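Local coordinates for cupin 2, conserved barrel domain protein (Shewanella frigidimarina NCIMB 400, PDB 3D82) that binds nickel in a cupin barrel and forms a two-chain assembly, its biological role remaining unassigned, at residues V53-E58 with M97-R102. Residues are numbered along the deposited sequence; the frame is centred on the assembly and turned at random.
Sequences VFIVME and MIIEPR
CG of Met97 stands anti to its backbone N (chi1 -176°), and a bend at chi3 (73°) sets the selenomethionine methyl beside Ile55, CE lying 3.7 Å from Ile55 CD1. These two side chains run side by side in the same direction, and the tip of Ile55 also meets Ile99, CD1 to CD1 at 4.0 Å. Met57, likewise selenomethionine, brings its SE to 4.1 Å from Met97 CB. Behind this apolar row the strands are antiparallel, the directions of 53-56 and 97-101 differing by 160°. In the hydrogen-bonded pair Ile55-Met97, Ile55 N to Met97 O and Met97 N to Ile55 O both measure 2.8 Å. In the other, Val53 N to Ile99 O and Ile99 N to Val53 O are both 3.2 Å, the first donor in the carbonyl plane, the second tilted from it. Phe54 and Ile98, the non-hydrogen-bonded pair between them, project from the other face of the sheet. Ile98 CG1 sits over one face of the Phe54 ring, offset toward the rim, 4.1 Å from CE2, while Ile98 CA makes a CA-H...O contact of 3.2 Å with Val53 O. An alanine here, lacking CG1, CG2 and CD1, would probably leave a gap over that ring face and let the Phe54 ring shift. Cross-strand bonds thus pair the N-H and C=O groups of Val53, Ile55, Met97 and Ile99, while apolar packing extends from both faces: Phe54 meets strand 60-65 of the cupin barrel's other sheet, and Val53, Ile55 and Ile99 meet the second subunit.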
ATOM      1  N   VAL D  53      -4.913   7.743   2.179  1.00 54.13           N
ATOM      2  CA  VAL D  53      -4.981   6.694   1.175  1.00 54.05           C
ATOM      3  C   VAL D  53      -5.850   5.531   1.638  1.00 53.98           C
ATOM      4  O   VAL D  53      -5.743   5.105   2.771  1.00 54.43           O
ATOM      5  CB  VAL D  53      -3.558   6.201   0.788  1.00 54.60           C
ATOM      6  CG1 VAL D  53      -3.612   4.921  -0.108  1.00 51.02           C
ATOM      7  CG2 VAL D  53      -2.797   7.336   0.066  1.00 54.61           C
ATOM      8  N   PHE D  54      -6.724   5.065   0.744  1.00 53.05           N
ATOM      9  CA  PHE D  54      -7.520   3.859   0.924  1.00 54.06           C
ATOM     10  C   PHE D  54      -7.093   2.857  -0.145  1.00 53.17           C
ATOM     11  O   PHE D  54      -7.022   3.205  -1.328  1.00 52.41           O
ATOM     12  CB  PHE D  54      -9.010   4.119   0.712  1.00 55.51           C
ATOM     13  CG  PHE D  54      -9.666   4.818   1.843  1.00 56.37           C
ATOM     14  CD1 PHE D  54      -9.539   6.194   1.974  1.00 59.01           C
ATOM     15  CD2 PHE D  54     -10.451   4.113   2.762  1.00 56.72           C
ATOM     16  CE1 PHE D  54     -10.154   6.854   3.018  1.00 59.83           C
ATOM     17  CE2 PHE D  54     -11.062   4.771   3.818  1.00 55.56           C
ATOM     18  CZ  PHE D  54     -10.922   6.141   3.949  1.00 57.10           C
ATOM     19  N   ILE D  55      -6.804   1.635   0.280  1.00 52.10           N
ATOM     20  CA  ILE D  55      -6.503   0.530  -0.623  1.00 51.28           C
ATOM     21  C   ILE D  55      -7.493  -0.557  -0.220  1.00 51.74           C
ATOM     22  O   ILE D  55      -7.557  -0.927   0.959  1.00 50.68           O
ATOM     23  CB  ILE D  55      -5.065   0.020  -0.478  1.00 52.22           C
ATOM     24  CG1 ILE D  55      -4.048   1.156  -0.712  1.00 52.38           C
ATOM     25  CG2 ILE D  55      -4.793  -1.139  -1.455  1.00 50.58           C
ATOM     26  CD1 ILE D  55      -2.576   0.749  -0.535  1.00 52.48           C
ATOM     27  N   VAL D  56      -8.291  -1.025  -1.178  1.00 51.83           N
ATOM     28  CA  VAL D  56      -9.223  -2.128  -0.929  1.00 52.49           C
ATOM     29  C   VAL D  56      -8.483  -3.440  -1.213  1.00 52.84           C
ATOM     30  O   VAL D  56      -7.888  -3.607  -2.283  1.00 54.04           O
ATOM     31  CB  VAL D  56     -10.495  -1.996  -1.753  1.00 53.05           C
ATOM     32  CG1 VAL D  56     -11.440  -3.209  -1.500  1.00 49.68           C
ATOM     33  CG2 VAL D  56     -11.170  -0.662  -1.413  1.00 51.42           C
HETATM   34  N   MSE D  57      -8.531  -4.348  -0.241  1.00 52.83           N
HETATM   35  CA  MSE D  57      -7.842  -5.651  -0.258  1.00 53.85           C
HETATM   36  C   MSE D  57      -8.820  -6.764  -0.629  1.00 54.05           C
HETATM   37  O   MSE D  57      -8.446  -7.703  -1.318  1.00 53.12           O
HETATM   38  CB  MSE D  57      -7.252  -5.958   1.121  1.00 54.75           C
HETATM   39  CG  MSE D  57      -6.541  -4.757   1.804  1.00 61.03           C
HETATM   40 SE   MSE D  57      -5.053  -4.168   0.840  0.75 67.53          SE
HETATM   41  CE  MSE D  57      -3.948  -5.521   1.487  1.00 59.76           C
ATOM     42  N   GLU D  58     -10.054  -6.663  -0.129  1.00 54.29           N
ATOM     43  CA  GLU D  58     -11.122  -7.606  -0.409  1.00 54.79           C
ATOM     44  C   GLU D  58     -12.476  -6.902  -0.261  1.00 53.86           C
ATOM     45  O   GLU D  58     -12.672  -6.087   0.662  1.00 52.77           O
ATOM     46  CB  GLU D  58     -11.036  -8.795   0.541  1.00 55.25           C
ATOM     47  CG  GLU D  58     -12.002  -9.956   0.200  1.00 59.25           C
ATOM     48  CD  GLU D  58     -11.846 -11.170   1.106  1.00 57.99           C
ATOM     49  OE1 GLU D  58     -10.815 -11.319   1.795  1.00 68.19           O
ATOM     50  OE2 GLU D  58     -12.765 -12.000   1.114  1.00 71.12           O
HETATM   51  N   MSE D  97      -7.038  -1.110   3.721  1.00 51.53           N
HETATM   52  CA  MSE D  97      -5.814  -0.618   4.288  1.00 52.56           C
HETATM   53  C   MSE D  97      -5.815   0.900   4.115  1.00 52.81           C
HETATM   54  O   MSE D  97      -6.127   1.402   3.037  1.00 53.53           O
HETATM   55  CB  MSE D  97      -4.556  -1.237   3.653  1.00 50.93           C
HETATM   56  CG  MSE D  97      -3.290  -0.749   4.354  1.00 54.51           C
HETATM   57 SE   MSE D  97      -1.756  -1.853   4.119  0.75 52.23          SE
HETATM   58  CE  MSE D  97      -1.425  -1.390   2.312  1.00 52.45           C
ATOM     59  N   ILE D  98      -5.513   1.601   5.201  1.00 53.23           N
ATOM     60  CA  ILE D  98      -5.405   3.062   5.228  1.00 54.81           C
ATOM     61  C   ILE D  98      -3.965   3.418   5.550  1.00 53.89           C
ATOM     62  O   ILE D  98      -3.348   2.777   6.406  1.00 52.07           O
ATOM     63  CB  ILE D  98      -6.322   3.705   6.277  1.00 55.46           C
ATOM     64  CG1 ILE D  98      -7.790   3.497   5.928  1.00 58.40           C
ATOM     65  CG2 ILE D  98      -6.088   5.215   6.385  1.00 55.38           C
ATOM     66  CD1 ILE D  98      -8.712   3.816   7.161  1.00 57.63           C
ATOM     67  N   ILE D  99      -3.437   4.422   4.842  1.00 54.16           N
ATOM     68  CA  ILE D  99      -2.085   4.908   5.050  1.00 55.20           C
ATOM     69  C   ILE D  99      -2.185   6.410   5.258  1.00 56.84           C
ATOM     70  O   ILE D  99      -2.799   7.123   4.444  1.00 58.68           O
ATOM     71  CB  ILE D  99      -1.134   4.593   3.869  1.00 55.93           C
ATOM     72  CG1 ILE D  99      -1.213   3.110   3.450  1.00 57.05           C
ATOM     73  CG2 ILE D  99       0.325   4.967   4.254  1.00 54.53           C
ATOM     74  CD1 ILE D  99      -0.442   2.789   2.167  1.00 54.74           C
ATOM     75  N   GLU D 100      -1.611   6.879   6.355  1.00 57.25           N
ATOM     76  CA  GLU D 100      -1.629   8.291   6.715  1.00 59.68           C
ATOM     77  C   GLU D 100      -0.640   8.557   7.857  1.00 58.18           C
ATOM     78  O   GLU D 100      -0.232   7.601   8.540  1.00 58.89           O
ATOM     79  CB  GLU D 100      -3.060   8.704   7.138  1.00 59.44           C
ATOM     80  CG  GLU D 100      -3.610   7.968   8.392  1.00 59.80           C
ATOM     81  CD  GLU D 100      -5.110   8.232   8.602  1.00 63.97           C
ATOM     82  OE1 GLU D 100      -5.683   9.114   7.906  1.00 76.32           O
ATOM     83  OE2 GLU D 100      -5.708   7.560   9.464  1.00 66.34           O
ATOM     84  N   PRO D 101      -0.290   9.842   8.104  1.00 56.94           N
ATOM     85  CA  PRO D 101       0.640  10.167   9.187  1.00 57.43           C
ATOM     86  C   PRO D 101       0.134   9.709  10.535  1.00 58.49           C
ATOM     87  O   PRO D 101      -1.081   9.574  10.717  1.00 58.60           O
ATOM     88  CB  PRO D 101       0.689  11.704   9.172  1.00 57.22           C
ATOM     89  CG  PRO D 101       0.306  12.076   7.810  1.00 57.62           C
ATOM     90  CD  PRO D 101      -0.720  11.067   7.407  1.00 56.72           C
ATOM     91  N   ARG D 102       1.068   9.447  11.445  1.00 60.14           N
ATOM     92  CA  ARG D 102       0.743   9.076  12.817  1.00 62.32           C
ATOM     93  C   ARG D 102       0.151  10.306  13.507  1.00 64.44           C
ATOM     94  O   ARG D 102       0.600  11.450  13.303  1.00 64.51           O
ATOM     95  CB  ARG D 102       1.981   8.578  13.577  1.00 61.69           C
ATOM     96  CG  ARG D 102       1.673   8.191  14.999  1.00 67.05           C
ATOM     97  CD  ARG D 102       2.754   7.371  15.625  1.00 70.91           C
ATOM     98  NE  ARG D 102       2.375   6.912  16.962  1.00 71.06           N
ATOM     99  CZ  ARG D 102       3.076   6.046  17.703  1.00 75.38           C
ATOM    100  NH1 ARG D 102       4.222   5.507  17.257  1.00 75.78           N
ATOM    101  NH2 ARG D 102       2.625   5.702  18.914  1.00 73.77           N
ATOM    102  OXT ARG D 102      -0.803  10.147  14.271  1.00 67.09           O
TER